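Local coordinates for beta-hexosaminidase LpqI (Mycobacterium tuberculosis H37Rv, PDB 6GFV), which cleaves terminal beta-1,4-linked N-acetylglucosamine from peptidoglycan fragments, a step in the recycling of the mycobacterial cell wall, at residues G71-A76 and R332-K337; S91-T96 and R117-Q122. One frame throughout, in Å; residues are numbered along the deposited sequence.

Contact 1. Residues G71-A76 and R332-K337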
loop_
_atom_site.group_PDB
_atom_site.type_symbol
_atom_site.label_atom_id
_atom_site.label_comp_id
_atom_site.label_asym_id
_atom_site.label_seq_id
_atom_site.Cartn_x
_atom_site.Cartn_y
_atom_site.Cartn_z
ATOM N N GLY A 71 0.937 -6.636 19.158
ATOM C CA GLY A 71 -0.492 -6.734 19.413
ATOM C C GLY A 71 -1.290 -5.514 18.977
ATOM O O GLY A 71 -0.712 -4.510 18.567
ATOM N N PRO A 72 -2.630 -5.592 19.069
ATOM C CA PRO A 72 -3.405 -6.728 19.572
ATOM C C PRO A 72 -3.775 -7.691 18.465
ATOM O O PRO A 72 -4.527 -8.634 18.695
ATOM C CB PRO A 72 -4.660 -6.061 20.124
ATOM C CG PRO A 72 -4.891 -4.970 19.155
ATOM C CD PRO A 72 -3.519 -4.472 18.724
ATOM N N LEU A 73 -3.275 -7.415 17.266
ATOM C CA LEU A 73 -3.491 -8.267 16.110
ATOM C C LEU A 73 -2.139 -8.503 15.456
ATOM O O LEU A 73 -1.159 -7.871 15.832
ATOM C CB LEU A 73 -4.492 -7.633 15.135
ATOM C CG LEU A 73 -5.974 -7.630 15.538
ATOM C CD1 LEU A 73 -6.764 -6.958 14.467
ATOM C CD2 LEU A 73 -6.526 -9.035 15.792
ATOM N N PRO A 74 -2.071 -9.445 14.506
ATOM C CA PRO A 74 -0.772 -9.749 13.915
ATOM C C PRO A 74 -0.137 -8.568 13.182
ATOM O O PRO A 74 -0.800 -7.838 12.459
ATOM C CB PRO A 74 -1.097 -10.883 12.947
ATOM C CG PRO A 74 -2.320 -11.519 13.525
ATOM C CD PRO A 74 -3.101 -10.421 14.109
ATOM N N LEU A 75 1.149 -8.370 13.409
ATOM C CA LEU A 75 1.926 -7.362 12.699
ATOM C C LEU A 75 1.790 -7.508 11.181
ATOM O O LEU A 75 1.873 -8.621 10.667
ATOM C CB LEU A 75 3.398 -7.485 13.092
ATOM C CG LEU A 75 4.375 -6.420 12.587
ATOM C CD1 LEU A 75 4.185 -5.101 13.330
ATOM C CD2 LEU A 75 5.812 -6.898 12.677
ATOM N N ALA A 76 1.585 -6.403 10.459
ATOM C CA ALA A 76 1.603 -6.452 8.990
ATOM C C ALA A 76 3.047 -6.445 8.457
ATOM O O ALA A 76 3.874 -5.688 8.942
ATOM C CB ALA A 76 0.814 -5.270 8.385
ATOM N N ARG A 332 -10.706 -0.772 9.658
ATOM C CA ARG A 332 -10.318 -1.270 8.348
ATOM C C ARG A 332 -9.028 -2.079 8.422
ATOM O O ARG A 332 -8.881 -3.090 7.744
ATOM C CB ARG A 332 -10.159 -0.112 7.359
ATOM C CG ARG A 332 -11.463 0.453 6.882
ATOM C CD ARG A 332 -11.283 1.252 5.620
ATOM N NE ARG A 332 -12.494 1.988 5.279
ATOM C CZ ARG A 332 -12.690 3.270 5.567
ATOM N NH1 ARG A 332 -11.751 3.958 6.183
ATOM N NH2 ARG A 332 -13.816 3.869 5.217
ATOM N N VAL A 333 -8.095 -1.652 9.262
ATOM C CA VAL A 333 -6.831 -2.358 9.300
ATOM C C VAL A 333 -6.992 -3.666 10.092
ATOM O O VAL A 333 -6.411 -4.680 9.722
ATOM C CB VAL A 333 -5.685 -1.464 9.850
ATOM C CG1 VAL A 333 -5.576 -0.195 9.019
ATOM C CG2 VAL A 333 -5.888 -1.111 11.280
ATOM N N ALA A 334 -7.839 -3.675 11.121
ATOM C CA ALA A 334 -8.121 -4.927 11.818
ATOM C C ALA A 334 -8.707 -5.968 10.859
ATOM O O ALA A 334 -8.318 -7.135 10.886
ATOM C CB ALA A 334 -9.068 -4.691 12.998
ATOM N N THR A 335 -9.634 -5.529 10.017
ATOM C CA THR A 335 -10.307 -6.382 9.048
ATOM C C THR A 335 -9.291 -6.928 8.058
ATOM O O THR A 335 -9.318 -8.098 7.709
ATOM C CB THR A 335 -11.437 -5.604 8.269
ATOM O OG1 THR A 335 -12.416 -5.100 9.180
ATOM C CG2 THR A 335 -12.121 -6.490 7.265
ATOM N N MET A 336 -8.387 -6.062 7.619
ATOM C CA MET A 336 -7.295 -6.447 6.731
ATOM C C MET A 336 -6.401 -7.510 7.376
ATOM O O MET A 336 -6.051 -8.495 6.742
ATOM C CB MET A 336 -6.463 -5.213 6.347
ATOM C CG MET A 336 -5.186 -5.500 5.567
ATOM S SD MET A 336 -4.167 -4.048 5.264
ATOM C CE MET A 336 -3.293 -3.927 6.822
ATOM N N LYS A 337 -6.053 -7.310 8.641
ATOM C CA LYS A 337 -5.115 -8.204 9.326
ATOM C C LYS A 337 -5.735 -9.552 9.659
ATOM O O LYS A 337 -5.042 -10.551 9.685
ATOM C CB LYS A 337 -4.579 -7.552 10.601
ATOM C CG LYS A 337 -3.476 -6.545 10.345
ATOM C CD LYS A 337 -3.076 -5.827 11.599
ATOM C CE LYS A 337 -1.857 -4.951 11.371
ATOM N NZ LYS A 337 -1.335 -4.446 12.641
HETATM O O HOH W 1 -0.153 -5.118 15.316
#
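Pro-74 and Lys-337 bring the two backbones closest, with their CA atoms 6.5 Å apart, where the irregular run 71-76 passes the last turn of helix 323-337 and leads into strand 76-83. Lys-337 carries most of the contact. Its chi1 of -79° sets CG beside the backbone N, anti to the carbonyl carbon. The chain is extended beyond CG and passes the carbonyl of Pro-74, with CD 3.2 Å and CE 3.3 Å from Pro-74 O. CE also reaches the start of the strand, 4.0 Å from Ala-76 CB. One turn back along the helix, Leu-73 CD1 rests on Ala-334, 3.6 Å from Ala-334 CB and equally near Ala-334 CA, a small apolar patch.

The ammonium group finds its hydrogen-bond partners mostly beyond the two segments. Water 1 accepts a weak bond from Lys-337 NZ and donates to Leu-73 O at 3.0 Å. The strand start is itself tied to its neighbour, since Ala-76 shares backbone hydrogen bonds with Gly-46 and Ile-48. The chemistry thus implies a lysine used structurally: its aliphatic part packs on the segment entering the strand, while its ammonium hydrogen-bonds to Gly-46 O and the side-chain amide oxygen of Gln-24, joining the C-terminal helix to the barrel sheet away from the annotated sites.

Contact 2. Residues S91-T96 and R117-Q122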
loop_
_atom_site.group_PDB
_atom_site.type_symbol
_atom_site.label_atom_id
_atom_site.label_comp_id
_atom_site.label_asym_id
_atom_site.label_seq_id
_atom_site.Cartn_x
_atom_site.Cartn_y
_atom_site.Cartn_z
ATOM N N SER A 91 16.184 -12.977 -4.595
ATOM C CA SER A 91 17.203 -13.913 -4.124
ATOM C C SER A 91 16.585 -15.111 -3.409
ATOM O O SER A 91 17.239 -16.135 -3.226
ATOM C CB SER A 91 18.179 -13.209 -3.186
ATOM O OG SER A 91 17.575 -12.973 -1.925
ATOM N N LEU A 92 15.322 -14.981 -3.014
ATOM C CA LEU A 92 14.684 -15.965 -2.147
ATOM C C LEU A 92 13.521 -16.728 -2.756
ATOM O O LEU A 92 13.232 -17.831 -2.317
ATOM C CB LEU A 92 14.170 -15.297 -0.870
ATOM C CG LEU A 92 15.157 -14.564 0.029
ATOM C CD1 LEU A 92 14.439 -14.113 1.286
ATOM C CD2 LEU A 92 16.344 -15.437 0.362
ATOM N N ILE A 93 12.829 -16.140 -3.730
ATOM C CA ILE A 93 11.627 -16.785 -4.254
ATOM C C ILE A 93 11.727 -17.129 -5.739
ATOM O O ILE A 93 10.728 -17.181 -6.442
ATOM C CB ILE A 93 10.365 -15.923 -4.004
ATOM C CG1 ILE A 93 10.397 -14.607 -4.783
ATOM C CG2 ILE A 93 10.204 -15.635 -2.531
ATOM C CD1 ILE A 93 9.119 -13.787 -4.641
ATOM N N GLY A 94 12.948 -17.372 -6.202
ATOM C CA GLY A 94 13.168 -17.909 -7.529
ATOM C C GLY A 94 13.517 -16.901 -8.606
ATOM O O GLY A 94 13.275 -17.152 -9.787
ATOM N N GLY A 95 14.079 -15.766 -8.215
ATOM C CA GLY A 95 14.494 -14.754 -9.175
ATOM C C GLY A 95 13.488 -13.651 -9.478
ATOM O O GLY A 95 12.388 -13.624 -8.934
ATOM N N THR A 96 13.882 -12.722 -10.351
ATOM C CA THR A 96 13.006 -11.619 -10.738
ATOM C C THR A 96 11.809 -12.111 -11.530
ATOM O O THR A 96 10.715 -11.564 -11.431
ATOM C CB THR A 96 13.728 -10.574 -11.610
ATOM O OG1 THR A 96 14.226 -11.220 -12.780
ATOM C CG2 THR A 96 14.881 -9.926 -10.873
ATOM N N ARG A 117 0.522 -17.045 -7.872
ATOM C CA ARG A 117 0.171 -17.907 -6.751
ATOM C C ARG A 117 1.411 -18.602 -6.177
ATOM O O ARG A 117 1.573 -18.681 -4.965
ATOM C CB ARG A 117 -0.873 -18.943 -7.164
ATOM C CG ARG A 117 -1.244 -19.927 -6.058
ATOM C CD ARG A 117 -2.422 -20.827 -6.442
ATOM N NE ARG A 117 -2.149 -21.688 -7.595
ATOM C CZ ARG A 117 -2.624 -21.479 -8.819
ATOM N NH1 ARG A 117 -3.397 -20.425 -9.072
ATOM N NH2 ARG A 117 -2.322 -22.314 -9.795
ATOM N N ASP A 118 2.283 -19.090 -7.046
ATOM C CA ASP A 118 3.513 -19.728 -6.583
ATOM C C ASP A 118 4.433 -18.769 -5.818
ATOM O O ASP A 118 4.865 -19.066 -4.707
ATOM C CB ASP A 118 4.279 -20.324 -7.755
ATOM C CG ASP A 118 5.489 -21.107 -7.302
ATOM O OD1 ASP A 118 5.303 -22.203 -6.745
ATOM O OD2 ASP A 118 6.605 -20.605 -7.467
ATOM N N ARG A 119 4.745 -17.635 -6.438
ATOM C CA ARG A 119 5.523 -16.577 -5.791
ATOM C C ARG A 119 4.872 -16.113 -4.482
ATOM O O ARG A 119 5.556 -15.876 -3.491
ATOM C CB ARG A 119 5.715 -15.389 -6.751
ATOM C CG ARG A 119 6.697 -15.661 -7.932
ATOM C CD ARG A 119 6.826 -14.497 -8.941
ATOM N NE ARG A 119 7.707 -13.430 -8.481
ATOM C CZ ARG A 119 9.033 -13.438 -8.596
ATOM N NH1 ARG A 119 9.646 -14.458 -9.178
ATOM N NH2 ARG A 119 9.749 -12.419 -8.128
ATOM N N GLY A 120 3.547 -16.008 -4.475
ATOM C CA GLY A 120 2.816 -15.602 -3.280
ATOM C C GLY A 120 2.927 -16.628 -2.160
ATOM O O GLY A 120 3.019 -16.280 -0.981
ATOM N N ARG A 121 2.903 -17.897 -2.543
ATOM C CA ARG A 121 3.054 -19.004 -1.614
ATOM C C ARG A 121 4.410 -18.962 -0.896
ATOM O O ARG A 121 4.488 -19.147 0.310
ATOM C CB ARG A 121 2.895 -20.317 -2.369
ATOM C CG ARG A 121 2.444 -21.487 -1.534
ATOM C CD ARG A 121 2.582 -22.789 -2.310
ATOM N NE ARG A 121 1.478 -23.003 -3.234
ATOM C CZ ARG A 121 1.601 -23.168 -4.549
ATOM N NH1 ARG A 121 2.794 -23.157 -5.127
ATOM N NH2 ARG A 121 0.516 -23.357 -5.287
ATOM N N GLN A 122 5.472 -18.719 -1.661
ATOM C CA GLN A 122 6.824 -18.595 -1.122
ATOM C C GLN A 122 6.966 -17.361 -0.217
ATOM O O GLN A 122 7.649 -17.403 0.802
ATOM C CB GLN A 122 7.841 -18.545 -2.268
ATOM C CG GLN A 122 7.887 -19.846 -3.099
ATOM C CD GLN A 122 8.994 -19.846 -4.135
ATOM O OE1 GLN A 122 10.170 -19.801 -3.798
ATOM N NE2 GLN A 122 8.620 -19.869 -5.400
HETATM O O HOH W 2 11.078 -20.217 -1.548
HETATM O O HOH W 3 9.532 -17.314 -8.889
#
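Gly-95 O is gripped by both terminal nitrogens of Arg-119, NH1 at 2.9 Å and NH2 at 3.0 Å. Because both terminal nitrogens are used, the grip is end-on, and the oxygen lies in the guanidinium plane. The two bonds differ at the acceptor: NH2 approaches in the carbonyl plane, whereas NH1 stands above it, 36° out. Neither is straight, with N-H...O angles of 150° for NH1 and 142° for NH2, as expected when two N-H groups converge on one atom. Ile-93 CD1 covers one face of the guanidinium, offset toward its rim and 3.8 Å from Arg-119 NH2, with the two side chains crossing at about a right angle; Thr-96 O lies over the opposite face.

The other branch of Ile-93, CG2, packs on Gln-122 CB, 3.8 Å away. Gln-122 OE1 comes to 3.4 Å from Ile-93 CA, and its NE2 donates to Asp-118 OD2 one turn earlier, meeting the carboxylate from above its plane; this would help fix the amide's rotation. Water 3 connects the sides again, donating to Ile-93 O and accepting a weak bond from Arg-119 NH1.

Arg-119 NH2 also forms a salt bridge with Glu-81. The arrangement is that of a loop on the TIM-barrel-like catalytic domain of glycoside hydrolase family 3: segment 91-96 is held over helix 109-126 near the probable substrate-binding residues, the Leu-92 side chain about 8 Å from that of Arg-88 and the Arg-119 side chain about 10 Å from that of Asp-80.

Both contacts set an irregular segment against a helix, and in each a long basic side chain from the helix lies against the loop, yet they share no helix and their centres lie 24 Å apart. Contact 1 is buried and joins parts distant in sequence, the start of strand 76-83 and the C-terminal helix; across its segments it is mainly aliphatic packing, with no clear direct hydrogen bond. Contact 2 is local in sequence, only partly buried and farther from the chain centre, and relies on two direct hydrogen bonds from Arg-119 to Gly-95 O; each contact also has bridging water. Strand 76-83 relates them: contact 1 packs at its beginning, while Glu-81 farther along it pairs with the arginine of contact 2.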